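Local coordinates for protein 2-dehydro-3-deoxy-D-arabinonate dehydratase (Sulfolobus solfataricus, PDB 2Q18) that dehydrates 2-dehydro-3-deoxy-D-arabinonate to 2,5-dioxopentanoate in a pentose oxidation pathway, as a magnesium- or calcium-dependent homotetramer of the FAH family, at residues A[1-5]-A[14-18]; A[75-81]-A[113-119]; A[211-215]-A[264-268]. All blocks are in the same frame, centred on the assembly; numbering follows the deposited sequence.

Overall arrangement
Contacts 1 and 2 are buried antiparallel strand pairs, whereas contact 3 is partly buried and sets the end of a strand against a loop. Contact 1 belongs to the N-terminal hairpin of strands 2-8 and 11-17, its centre about 26 Å from that of contact 2. Contact 2, nearer the centre of the chain, pairs strands 76-80 and 114-119 beside the metal and substrate site, and a neighbouring subunit packs on it. Contact 3 joins strand 207-214 to the loop before strand 271-276. Ladder bonds and aromatic packing hold the first two, with a bulge in contact 2; in contact 3 one direct hydrogen bond, from an arginine, is joined by a bridging water, a lysine chain over the guanidinium and an Ile-Leu methyl contact.

Contact 1 of 3, residues A[1-5]-A[14-18]; sequences MKLFR and SYAIL
Phe4 and Tyr15 face each other across an antiparallel beta hairpin formed by strands 2-8 and 11-17, and their side chains lie on the same face of the sheet as Lys2 and Ile17. The Phe4 ring leans over its partner strand because CG sits between the backbone N and the carbonyl carbon (chi1 63°). One face of this ring therefore receives Tyr15 CB, in a CH-pi contact 3.8 Å from the ring centroid; the closest carbon pair is Phe4 CZ and Tyr15 CB at 3.4 Å. The two rings themselves are inclined by only 26° but are slid apart, so that they barely overlap. The Tyr15 ring runs on past Phe4 until its OH hydrogen-bonds Asp46 of the second subunit. Next along this face, the CG2 branch of Ile17 touches Lys2 CB at 3.7 Å, while the extended lysine chain leads away to the carbonyl oxygen of Asn278.

Met1 packs beside Ala16, whose CB meets both CG and SD of the methionine. Arg5 and Ser14 lie with Leu3 and Ala16 on the other face, where helix 30-40 packs on Leu3 and Ser14. Arg5 bends off, NE donating to the carbonyl oxygen of Lys69 and NH2 forming a salt bridge with Asp72, with its CG and CD methylenes alongside Ser14 OG, 3.6 Å from CG. Two hydrogen-bonded pairs, Lys2 with Ile17 and Phe4 with Tyr15, fix the register; in the straightest bond, at 178°, Tyr15 N donates to Phe4 O over 2.9 Å.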
ATOM      1  N   MET A   1     -23.497  18.640  10.464  1.00 35.35           N
ATOM      2  CA  MET A   1     -22.009  18.608  10.424  1.00 36.39           C
ATOM      3  C   MET A   1     -21.502  19.405   9.221  1.00 34.27           C
ATOM      4  O   MET A   1     -22.077  19.340   8.135  1.00 34.05           O
ATOM      5  CB  MET A   1     -21.528  17.149  10.386  1.00 36.81           C
ATOM      6  CG  MET A   1     -20.096  16.913   9.918  1.00 39.02           C
ATOM      7  SD  MET A   1     -19.572  15.208  10.232  1.00 41.63           S
ATOM      8  CE  MET A   1     -19.981  14.428   8.674  1.00 40.27           C
ATOM      9  N   LYS A   2     -20.441  20.179   9.429  1.00 32.90           N
ATOM     10  CA  LYS A   2     -19.787  20.885   8.333  1.00 32.28           C
ATOM     11  C   LYS A   2     -18.328  20.453   8.266  1.00 31.34           C
ATOM     12  O   LYS A   2     -17.546  20.673   9.193  1.00 30.91           O
ATOM     13  CB  LYS A   2     -19.933  22.404   8.474  1.00 31.97           C
ATOM     14  CG  LYS A   2     -21.383  22.861   8.524  1.00 33.07           C
ATOM     15  CD  LYS A   2     -21.523  24.370   8.558  1.00 33.31           C
ATOM     16  CE  LYS A   2     -22.999  24.749   8.627  1.00 37.76           C
ATOM     17  NZ  LYS A   2     -23.201  26.220   8.627  1.00 38.83           N
ATOM     18  N   LEU A   3     -17.980  19.829   7.150  1.00 29.48           N
ATOM     19  CA  LEU A   3     -16.709  19.147   7.002  1.00 28.73           C
ATOM     20  C   LEU A   3     -15.712  19.995   6.221  1.00 27.08           C
ATOM     21  O   LEU A   3     -16.035  20.521   5.156  1.00 25.48           O
ATOM     22  CB  LEU A   3     -16.962  17.809   6.303  1.00 29.49           C
ATOM     23  CG  LEU A   3     -15.836  16.832   5.999  1.00 34.09           C
ATOM     24  CD1 LEU A   3     -16.371  15.410   6.116  1.00 34.07           C
ATOM     25  CD2 LEU A   3     -15.315  17.093   4.595  1.00 38.26           C
ATOM     26  N   PHE A   4     -14.506  20.127   6.762  1.00 25.49           N
ATOM     27  CA  PHE A   4     -13.416  20.785   6.050  1.00 24.77           C
ATOM     28  C   PHE A   4     -12.131  19.969   6.131  1.00 24.39           C
ATOM     29  O   PHE A   4     -12.046  19.001   6.889  1.00 23.49           O
ATOM     30  CB  PHE A   4     -13.218  22.245   6.513  1.00 24.84           C
ATOM     31  CG  PHE A   4     -12.815  22.406   7.965  1.00 23.36           C
ATOM     32  CD1 PHE A   4     -13.766  22.344   8.983  1.00 24.41           C
ATOM     33  CD2 PHE A   4     -11.490  22.678   8.304  1.00 23.27           C
ATOM     34  CE1 PHE A   4     -13.401  22.515  10.322  1.00 25.11           C
ATOM     35  CE2 PHE A   4     -11.113  22.858   9.638  1.00 25.62           C
ATOM     36  CZ  PHE A   4     -12.071  22.774  10.649  1.00 24.88           C
ATOM     37  N   ARG A   5     -11.143  20.350   5.329  1.00 23.43           N
ATOM     38  CA  ARG A   5      -9.881  19.628   5.278  1.00 23.09           C
ATOM     39  C   ARG A   5      -8.728  20.610   5.158  1.00 23.35           C
ATOM     40  O   ARG A   5      -8.832  21.635   4.469  1.00 22.54           O
ATOM     41  CB  ARG A   5      -9.878  18.628   4.109  1.00 22.45           C
ATOM     42  CG  ARG A   5      -8.704  17.635   4.100  1.00 22.40           C
ATOM     43  CD  ARG A   5      -8.859  16.585   2.994  1.00 22.38           C
ATOM     44  NE  ARG A   5      -8.886  17.186   1.660  1.00 21.76           N
ATOM     45  CZ  ARG A   5      -8.631  16.534   0.531  1.00 23.45           C
ATOM     46  NH1 ARG A   5      -8.324  15.241   0.552  1.00 22.86           N
ATOM     47  NH2 ARG A   5      -8.681  17.177  -0.627  1.00 22.09           N
ATOM     48  N   SER A  14      -8.759  15.862   8.165  1.00 24.99           N
ATOM     49  CA  SER A  14     -10.145  16.285   8.041  1.00 25.38           C
ATOM     50  C   SER A  14     -10.752  16.619   9.392  1.00 26.34           C
ATOM     51  O   SER A  14     -10.463  15.966  10.398  1.00 25.47           O
ATOM     52  CB  SER A  14     -10.979  15.215   7.336  1.00 25.73           C
ATOM     53  OG  SER A  14     -10.707  15.216   5.948  1.00 23.86           O
ATOM     54  N   TYR A  15     -11.593  17.647   9.398  1.00 27.07           N
ATOM     55  CA  TYR A  15     -12.282  18.082  10.597  1.00 28.49           C
ATOM     56  C   TYR A  15     -13.748  18.315  10.288  1.00 30.61           C
ATOM     57  O   TYR A  15     -14.116  18.615   9.150  1.00 31.68           O
ATOM     58  CB  TYR A  15     -11.685  19.385  11.139  1.00 27.52           C
ATOM     59  CG  TYR A  15     -10.223  19.337  11.499  1.00 25.43           C
ATOM     60  CD1 TYR A  15      -9.808  18.898  12.756  1.00 23.73           C
ATOM     61  CD2 TYR A  15      -9.251  19.759  10.592  1.00 24.45           C
ATOM     62  CE1 TYR A  15      -8.458  18.869  13.097  1.00 23.69           C
ATOM     63  CE2 TYR A  15      -7.907  19.730  10.919  1.00 23.56           C
ATOM     64  CZ  TYR A  15      -7.516  19.288  12.176  1.00 25.33           C
ATOM     65  OH  TYR A  15      -6.176  19.255  12.500  1.00 25.88           O
ATOM     66  N   ALA A  16     -14.578  18.173  11.315  1.00 32.82           N
ATOM     67  CA  ALA A  16     -15.989  18.499  11.220  1.00 35.12           C
ATOM     68  C   ALA A  16     -16.329  19.524  12.293  1.00 37.03           C
ATOM     69  O   ALA A  16     -15.945  19.363  13.456  1.00 37.35           O
ATOM     70  CB  ALA A  16     -16.829  17.257  11.396  1.00 34.63           C
ATOM     71  N   ILE A  17     -17.026  20.585  11.901  1.00 38.92           N
ATOM     72  CA  ILE A  17     -17.575  21.517  12.883  1.00 41.04           C
ATOM     73  C   ILE A  17     -19.061  21.234  13.084  1.00 42.56           C
ATOM     74  O   ILE A  17     -19.827  21.147  12.124  1.00 42.20           O
ATOM     75  CB  ILE A  17     -17.270  23.024  12.570  1.00 40.81           C
ATOM     76  CG1 ILE A  17     -18.000  23.940  13.568  1.00 41.62           C
ATOM     77  CG2 ILE A  17     -17.616  23.390  11.131  1.00 40.42           C
ATOM     78  CD1 ILE A  17     -17.316  25.279  13.828  1.00 42.51           C
ATOM     79  N   LEU A  18     -19.438  21.048  14.346  1.00 44.97           N
ATOM     80  CA  LEU A  18     -20.821  20.798  14.733  1.00 47.90           C
ATOM     81  C   LEU A  18     -21.557  22.117  14.968  1.00 49.53           C
ATOM     82  O   LEU A  18     -20.926  23.172  15.100  1.00 50.32           O
ATOM     83  CB  LEU A  18     -20.860  19.919  15.984  1.00 47.61           C
ATOM     84  CG  LEU A  18     -20.795  18.390  15.845  1.00 48.59           C
ATOM     85  CD1 LEU A  18     -19.886  17.891  14.711  1.00 48.58           C
ATOM     86  CD2 LEU A  18     -20.385  17.769  17.172  1.00 48.43           C
TER

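Contact 2 of 3, residues A[75-81]-A[113-119]; sequences EVWGSGI and PEIFFKA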
ATOM      1  N   GLU A  75     -14.997  12.315  -9.434  1.00 21.04           N
ATOM      2  CA  GLU A  75     -15.526  12.914 -10.655  1.00 21.47           C
ATOM      3  C   GLU A  75     -16.308  14.162 -10.309  1.00 20.89           C
ATOM      4  O   GLU A  75     -16.944  14.230  -9.254  1.00 21.46           O
ATOM      5  CB  GLU A  75     -16.435  11.927 -11.413  1.00 21.24           C
ATOM      6  CG  GLU A  75     -15.710  10.677 -11.895  1.00 20.62           C
ATOM      7  CD  GLU A  75     -16.597   9.709 -12.673  1.00 22.81           C
ATOM      8  OE1 GLU A  75     -17.762  10.044 -12.989  1.00 23.29           O
ATOM      9  OE2 GLU A  75     -16.108   8.603 -12.973  1.00 21.80           O
ATOM     10  N   VAL A  76     -16.250  15.152 -11.196  1.00 20.98           N
ATOM     11  CA  VAL A  76     -17.097  16.336 -11.073  1.00 21.22           C
ATOM     12  C   VAL A  76     -17.893  16.507 -12.358  1.00 20.67           C
ATOM     13  O   VAL A  76     -17.333  16.530 -13.455  1.00 21.07           O
ATOM     14  CB  VAL A  76     -16.296  17.632 -10.766  1.00 20.25           C
ATOM     15  CG1 VAL A  76     -17.249  18.807 -10.574  1.00 21.46           C
ATOM     16  CG2 VAL A  76     -15.427  17.457  -9.524  1.00 20.76           C
ATOM     17  N   TRP A  77     -19.206  16.615 -12.201  1.00 21.91           N
ATOM     18  CA  TRP A  77     -20.114  16.804 -13.318  1.00 23.26           C
ATOM     19  C   TRP A  77     -20.913  18.087 -13.105  1.00 25.18           C
ATOM     20  O   TRP A  77     -21.084  18.551 -11.974  1.00 24.43           O
ATOM     21  CB  TRP A  77     -21.076  15.616 -13.431  1.00 22.98           C
ATOM     22  CG  TRP A  77     -20.429  14.321 -13.856  1.00 22.93           C
ATOM     23  CD1 TRP A  77     -19.675  13.484 -13.083  1.00 22.03           C
ATOM     24  CD2 TRP A  77     -20.505  13.712 -15.151  1.00 23.81           C
ATOM     25  NE1 TRP A  77     -19.274  12.389 -13.818  1.00 22.45           N
ATOM     26  CE2 TRP A  77     -19.771  12.504 -15.091  1.00 23.43           C
ATOM     27  CE3 TRP A  77     -21.134  14.064 -16.356  1.00 23.64           C
ATOM     28  CZ2 TRP A  77     -19.638  11.649 -16.191  1.00 23.00           C
ATOM     29  CZ3 TRP A  77     -21.000  13.216 -17.451  1.00 23.82           C
ATOM     30  CH2 TRP A  77     -20.260  12.019 -17.358  1.00 22.37           C
ATOM     31  N   GLY A  78     -21.414  18.648 -14.198  1.00 26.60           N
ATOM     32  CA  GLY A  78     -22.215  19.852 -14.114  1.00 28.85           C
ATOM     33  C   GLY A  78     -23.516  19.746 -14.873  1.00 31.21           C
ATOM     34  O   GLY A  78     -23.650  18.952 -15.806  1.00 30.34           O
ATOM     35  N   SER A  79     -24.485  20.541 -14.437  1.00 33.30           N
ATOM     36  CA  SER A  79     -25.701  20.765 -15.191  1.00 36.17           C
ATOM     37  C   SER A  79     -25.774  22.260 -15.490  1.00 37.52           C
ATOM     38  O   SER A  79     -25.163  23.078 -14.794  1.00 38.99           O
ATOM     39  CB  SER A  79     -26.920  20.303 -14.398  1.00 36.48           C
ATOM     40  OG  SER A  79     -28.005  20.003 -15.266  1.00 40.89           O
ATOM     41  N   GLY A  80     -26.485  22.612 -16.549  1.00 38.21           N
ATOM     42  CA  GLY A  80     -26.674  24.009 -16.910  1.00 38.71           C
ATOM     43  C   GLY A  80     -28.092  24.239 -17.376  1.00 38.83           C
ATOM     44  O   GLY A  80     -28.849  23.280 -17.584  1.00 38.62           O
ATOM     45  N   ILE A  81     -28.441  25.515 -17.545  1.00 38.94           N
ATOM     46  CA  ILE A  81     -29.781  25.933 -17.984  1.00 38.68           C
ATOM     47  C   ILE A  81     -30.846  25.334 -17.060  1.00 38.49           C
ATOM     48  O   ILE A  81     -31.845  24.770 -17.512  1.00 38.55           O
ATOM     49  CB  ILE A  81     -30.045  25.575 -19.478  1.00 38.71           C
ATOM     50  CG1 ILE A  81     -28.766  25.737 -20.308  1.00 38.77           C
ATOM     51  CG2 ILE A  81     -31.168  26.450 -20.053  1.00 39.98           C
ATOM     52  CD1 ILE A  81     -28.708  24.860 -21.546  1.00 42.55           C
ATOM     53  N   PRO A 113     -32.333  17.239 -19.469  1.00 33.36           N
ATOM     54  CA  PRO A 113     -31.476  18.350 -19.053  1.00 33.14           C
ATOM     55  C   PRO A 113     -30.064  18.229 -19.626  1.00 32.92           C
ATOM     56  O   PRO A 113     -29.681  17.160 -20.114  1.00 32.96           O
ATOM     57  CB  PRO A 113     -31.439  18.207 -17.529  1.00 33.05           C
ATOM     58  CG  PRO A 113     -31.605  16.745 -17.291  1.00 33.89           C
ATOM     59  CD  PRO A 113     -32.556  16.278 -18.371  1.00 33.51           C
ATOM     60  N   GLU A 114     -29.304  19.321 -19.573  1.00 32.52           N
ATOM     61  CA  GLU A 114     -27.900  19.288 -19.951  1.00 32.64           C
ATOM     62  C   GLU A 114     -27.067  18.714 -18.807  1.00 32.30           C
ATOM     63  O   GLU A 114     -27.195  19.145 -17.660  1.00 32.95           O
ATOM     64  CB  GLU A 114     -27.400  20.686 -20.308  1.00 32.84           C
ATOM     65  CG  GLU A 114     -25.951  20.714 -20.781  1.00 34.35           C
ATOM     66  CD  GLU A 114     -25.333  22.093 -20.712  1.00 36.01           C
ATOM     67  OE1 GLU A 114     -25.776  22.906 -19.878  1.00 39.77           O
ATOM     68  OE2 GLU A 114     -24.400  22.359 -21.493  1.00 36.06           O
ATOM     69  N   ILE A 115     -26.231  17.730 -19.133  1.00 31.72           N
ATOM     70  CA  ILE A 115     -25.289  17.128 -18.185  1.00 30.66           C
ATOM     71  C   ILE A 115     -23.934  17.053 -18.879  1.00 29.79           C
ATOM     72  O   ILE A 115     -23.839  16.541 -19.996  1.00 29.57           O
ATOM     73  CB  ILE A 115     -25.733  15.688 -17.770  1.00 31.38           C
ATOM     74  CG1 ILE A 115     -27.063  15.693 -16.994  1.00 30.87           C
ATOM     75  CG2 ILE A 115     -24.629  14.952 -16.989  1.00 32.21           C
ATOM     76  CD1 ILE A 115     -27.025  16.344 -15.610  1.00 33.88           C
ATOM     77  N   PHE A 116     -22.892  17.575 -18.233  1.00 27.94           N
ATOM     78  CA  PHE A 116     -21.542  17.521 -18.802  1.00 26.91           C
ATOM     79  C   PHE A 116     -20.499  17.121 -17.759  1.00 25.71           C
ATOM     80  O   PHE A 116     -20.705  17.318 -16.566  1.00 26.76           O
ATOM     81  CB  PHE A 116     -21.167  18.856 -19.473  1.00 27.16           C
ATOM     82  CG  PHE A 116     -21.222  20.048 -18.546  1.00 28.38           C
ATOM     83  CD1 PHE A 116     -20.092  20.443 -17.828  1.00 28.25           C
ATOM     84  CD2 PHE A 116     -22.397  20.782 -18.402  1.00 28.65           C
ATOM     85  CE1 PHE A 116     -20.138  21.543 -16.968  1.00 28.36           C
ATOM     86  CE2 PHE A 116     -22.454  21.887 -17.542  1.00 30.88           C
ATOM     87  CZ  PHE A 116     -21.322  22.266 -16.825  1.00 27.51           C
ATOM     88  N   PHE A 117     -19.389  16.550 -18.215  1.00 25.02           N
ATOM     89  CA  PHE A 117     -18.262  16.256 -17.335  1.00 24.30           C
ATOM     90  C   PHE A 117     -17.472  17.546 -17.117  1.00 24.38           C
ATOM     91  O   PHE A 117     -17.110  18.227 -18.078  1.00 23.86           O
ATOM     92  CB  PHE A 117     -17.360  15.174 -17.945  1.00 23.62           C
ATOM     93  CG  PHE A 117     -16.243  14.725 -17.032  1.00 23.01           C
ATOM     94  CD1 PHE A 117     -14.962  15.258 -17.162  1.00 23.28           C
ATOM     95  CD2 PHE A 117     -16.473  13.768 -16.046  1.00 23.69           C
ATOM     96  CE1 PHE A 117     -13.921  14.845 -16.318  1.00 24.40           C
ATOM     97  CE2 PHE A 117     -15.445  13.350 -15.198  1.00 25.41           C
ATOM     98  CZ  PHE A 117     -14.166  13.891 -15.334  1.00 24.71           C
ATOM     99  N   LYS A 118     -17.197  17.864 -15.855  1.00 24.56           N
ATOM    100  CA  LYS A 118     -16.568  19.137 -15.500  1.00 24.05           C
ATOM    101  C   LYS A 118     -15.088  19.012 -15.135  1.00 23.93           C
ATOM    102  O   LYS A 118     -14.253  19.736 -15.682  1.00 25.00           O
ATOM    103  CB  LYS A 118     -17.354  19.831 -14.378  1.00 23.58           C
ATOM    104  CG  LYS A 118     -16.689  21.092 -13.793  1.00 24.67           C
ATOM    105  CD  LYS A 118     -16.460  22.176 -14.851  1.00 22.60           C
ATOM    106  CE  LYS A 118     -15.630  23.319 -14.281  1.00 25.21           C
ATOM    107  NZ  LYS A 118     -15.381  24.391 -15.303  1.00 21.83           N
ATOM    108  N   ALA A 119     -14.762  18.110 -14.210  1.00 22.68           N
ATOM    109  CA  ALA A 119     -13.394  18.008 -13.728  1.00 23.46           C
ATOM    110  C   ALA A 119     -13.046  16.668 -13.102  1.00 23.39           C
ATOM    111  O   ALA A 119     -13.910  15.946 -12.599  1.00 22.59           O
ATOM    112  CB  ALA A 119     -13.097  19.153 -12.722  1.00 23.43           C
TER
HETATM  113  O   HOH W   1     -30.719  21.453 -18.042  1.00 33.93           O
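Strands 76-80 and 114-119 run antiparallel, the axes of these short segments passing 4.3 Å apart at closest and inclined at 138°. Lys118 and Ala119 both face Val76 in a classic beta bulge, and the carbonyl oxygen of Val76 takes two N-H groups from the same face of its plane, a 2.7 Å bond from Lys118 N and a longer one from Ala119 N. Trp77 and Phe117 form a T-shaped pair: the phenylalanine edge, led by CD2, meets the indole face with the planes at 89°. The indole is held in place by a nearly straight bond of 2.9 Å from Trp77 NE1 to Glu75 OE1, in the ring plane. Glu75 in turn makes a salt bridge with Arg123 of the third subunit, and Phe117 stacks on Phe117 of that subunit.

In this FAH-family enzyme the pair lies beside the active site. Lys118 NZ makes a salt bridge with the magnesium ligand Asp164 and also hydrogen-bonds the carbonyl oxygen of substrate-binding Lys182. Phe116 folds its ring back over Gly78, CG lying between the backbone N and carbonyl carbon (chi1 58°), and Gly78 CA sits 3.9 Å from the ring centroid. Toward substrate-binding Ile81, Ser79 OG donates to Glu114 O at 2.7 Å, almost in line with the carbonyl bond. A water joins Gly80 O to Glu114 N.

Contact 3 of 3, residues A[211-215]-A[264-268]; sequences KIVRE and KGLKD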
ATOM      1  N   LYS A 211     -19.347  37.867  -5.989  1.00 30.47           N
ATOM      2  CA  LYS A 211     -18.583  39.108  -6.052  1.00 31.12           C
ATOM      3  C   LYS A 211     -17.265  38.859  -6.764  1.00 30.46           C
ATOM      4  O   LYS A 211     -16.556  37.892  -6.461  1.00 30.27           O
ATOM      5  CB  LYS A 211     -18.310  39.661  -4.651  1.00 31.57           C
ATOM      6  CG  LYS A 211     -19.516  40.287  -3.982  1.00 34.98           C
ATOM      7  CD  LYS A 211     -19.302  40.501  -2.486  1.00 42.51           C
ATOM      8  CE  LYS A 211     -18.309  41.616  -2.197  1.00 46.50           C
ATOM      9  NZ  LYS A 211     -18.234  41.916  -0.734  1.00 51.54           N
ATOM     10  N   ILE A 212     -16.956  39.717  -7.730  1.00 29.26           N
ATOM     11  CA  ILE A 212     -15.636  39.743  -8.341  1.00 28.52           C
ATOM     12  C   ILE A 212     -14.944  41.018  -7.863  1.00 30.01           C
ATOM     13  O   ILE A 212     -15.413  42.130  -8.127  1.00 29.99           O
ATOM     14  CB  ILE A 212     -15.702  39.699  -9.881  1.00 27.89           C
ATOM     15  CG1 ILE A 212     -16.493  38.460 -10.346  1.00 29.03           C
ATOM     16  CG2 ILE A 212     -14.287  39.722 -10.473  1.00 24.29           C
ATOM     17  CD1 ILE A 212     -16.903  38.470 -11.822  1.00 29.42           C
ATOM     18  N   VAL A 213     -13.841  40.843  -7.143  1.00 30.06           N
ATOM     19  CA  VAL A 213     -13.107  41.960  -6.557  1.00 29.44           C
ATOM     20  C   VAL A 213     -11.822  42.182  -7.341  1.00 30.36           C
ATOM     21  O   VAL A 213     -10.987  41.279  -7.459  1.00 30.34           O
ATOM     22  CB  VAL A 213     -12.817  41.731  -5.049  1.00 29.89           C
ATOM     23  CG1 VAL A 213     -12.082  42.934  -4.445  1.00 29.99           C
ATOM     24  CG2 VAL A 213     -14.109  41.472  -4.290  1.00 27.59           C
ATOM     25  N   ARG A 214     -11.687  43.385  -7.899  1.00 30.42           N
ATOM     26  CA  ARG A 214     -10.524  43.766  -8.688  1.00 31.46           C
ATOM     27  C   ARG A 214      -9.825  44.933  -7.999  1.00 32.18           C
ATOM     28  O   ARG A 214     -10.414  46.001  -7.846  1.00 31.85           O
ATOM     29  CB  ARG A 214     -10.952  44.166 -10.104  1.00 31.26           C
ATOM     30  CG  ARG A 214      -9.797  44.474 -11.052  1.00 31.78           C
ATOM     31  CD  ARG A 214     -10.259  44.432 -12.504  1.00 34.93           C
ATOM     32  NE  ARG A 214     -10.749  43.104 -12.870  1.00 34.95           N
ATOM     33  CZ  ARG A 214     -11.305  42.790 -14.040  1.00 38.18           C
ATOM     34  NH1 ARG A 214     -11.713  41.544 -14.260  1.00 31.19           N
ATOM     35  NH2 ARG A 214     -11.445  43.708 -14.995  1.00 35.21           N
ATOM     36  N   GLU A 215      -8.578  44.720  -7.582  1.00 33.15           N
ATOM     37  CA  GLU A 215      -7.811  45.732  -6.843  1.00 34.57           C
ATOM     38  C   GLU A 215      -8.640  46.416  -5.744  1.00 32.36           C
ATOM     39  O   GLU A 215      -8.638  47.648  -5.628  1.00 31.83           O
ATOM     40  CB  GLU A 215      -7.211  46.771  -7.810  1.00 34.70           C
ATOM     41  CG  GLU A 215      -6.076  46.223  -8.675  1.00 37.63           C
ATOM     42  CD  GLU A 215      -5.569  47.222  -9.705  1.00 41.17           C
ATOM     43  OE1 GLU A 215      -6.397  47.926 -10.333  1.00 49.00           O
ATOM     44  OE2 GLU A 215      -4.335  47.289  -9.901  1.00 48.17           O
ATOM     45  N   LYS A 264     -17.219  41.817 -18.162  1.00 38.82           N
ATOM     46  CA  LYS A 264     -16.884  41.396 -16.799  1.00 37.31           C
ATOM     47  C   LYS A 264     -15.970  40.169 -16.736  1.00 36.49           C
ATOM     48  O   LYS A 264     -15.923  39.465 -15.723  1.00 36.61           O
ATOM     49  CB  LYS A 264     -18.159  41.185 -15.969  1.00 37.26           C
ATOM     50  CG  LYS A 264     -19.018  42.442 -15.783  1.00 38.95           C
ATOM     51  CD  LYS A 264     -18.236  43.570 -15.109  1.00 40.24           C
ATOM     52  CE  LYS A 264     -19.028  44.867 -15.042  1.00 42.78           C
ATOM     53  NZ  LYS A 264     -20.128  44.800 -14.046  1.00 48.24           N
ATOM     54  N   GLY A 265     -15.236  39.929 -17.819  1.00 35.52           N
ATOM     55  CA  GLY A 265     -14.286  38.826 -17.887  1.00 34.70           C
ATOM     56  C   GLY A 265     -13.222  38.906 -16.809  1.00 34.95           C
ATOM     57  O   GLY A 265     -12.664  39.977 -16.539  1.00 33.61           O
ATOM     58  N   LEU A 266     -12.956  37.763 -16.183  1.00 33.93           N
ATOM     59  CA  LEU A 266     -11.931  37.638 -15.151  1.00 33.48           C
ATOM     60  C   LEU A 266     -10.546  37.983 -15.680  1.00 33.29           C
ATOM     61  O   LEU A 266     -10.227  37.704 -16.836  1.00 32.98           O
ATOM     62  CB  LEU A 266     -11.918  36.199 -14.620  1.00 33.45           C
ATOM     63  CG  LEU A 266     -12.580  35.798 -13.297  1.00 34.70           C
ATOM     64  CD1 LEU A 266     -13.725  36.704 -12.848  1.00 33.24           C
ATOM     65  CD2 LEU A 266     -13.014  34.329 -13.347  1.00 32.76           C
ATOM     66  N   LYS A 267      -9.724  38.589 -14.831  1.00 33.55           N
ATOM     67  CA  LYS A 267      -8.303  38.726 -15.142  1.00 35.09           C
ATOM     68  C   LYS A 267      -7.394  38.378 -13.970  1.00 33.01           C
ATOM     69  O   LYS A 267      -7.855  38.193 -12.846  1.00 32.62           O
ATOM     70  CB  LYS A 267      -7.961  40.097 -15.753  1.00 36.09           C
ATOM     71  CG  LYS A 267      -8.482  41.308 -15.019  1.00 39.01           C
ATOM     72  CD  LYS A 267      -8.154  42.613 -15.784  1.00 38.90           C
ATOM     73  CE  LYS A 267      -8.913  42.710 -17.108  1.00 45.08           C
ATOM     74  NZ  LYS A 267      -8.659  43.997 -17.821  1.00 49.42           N
ATOM     75  N   ASP A 268      -6.102  38.267 -14.261  1.00 33.12           N
ATOM     76  CA  ASP A 268      -5.092  37.908 -13.278  1.00 33.14           C
ATOM     77  C   ASP A 268      -5.248  38.738 -12.006  1.00 33.00           C
ATOM     78  O   ASP A 268      -5.449  39.955 -12.069  1.00 32.21           O
ATOM     79  CB  ASP A 268      -3.697  38.096 -13.874  1.00 33.64           C
ATOM     80  CG  ASP A 268      -2.629  37.327 -13.122  1.00 35.36           C
ATOM     81  OD1 ASP A 268      -2.670  36.075 -13.127  1.00 36.02           O
ATOM     82  OD2 ASP A 268      -1.734  37.972 -12.538  1.00 34.91           O
TER
HETATM   83  O   HOH W   2     -12.848  42.442 -17.416  1.00 28.40           O
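The two backbones stand well apart, with CA atoms no nearer than 8.0 Å (Ile212 to Leu266), so side chains bridge the end of strand 207-214 and the irregular loop at 264-268. This loop leads into strand 271-276, the sheet neighbour of 207-214 in the mixed five-stranded sheet of this FAH-family subunit. On the inner side, Ile212 and Leu266 meet through their methyl groups, CD1 to CD1 at 3.8 Å, and Pro142 of strand 140-150 packs against both.

Farther out, Arg214 reaches over the loop, and the bend at chi3 (-62°) turns its guanidinium toward Gly265. NH1 donates to Gly265 O at 2.9 Å, with the oxygen close to the guanidinium plane, and also forms a salt bridge with Asp270. Lys267 crosses the guanidinium at about a right angle, laying CG over the centre of one face, 3.2 Å above the plane. The two cationic ends come near each other, Arg214 NH2 to Lys267 NZ 4.0 Å, and Asp270 probably offsets part of this charge. A water closes the arrangement at the guanidinium edge, accepting from Arg214 NH2 and donating to Gly265 O at 2.6 Å.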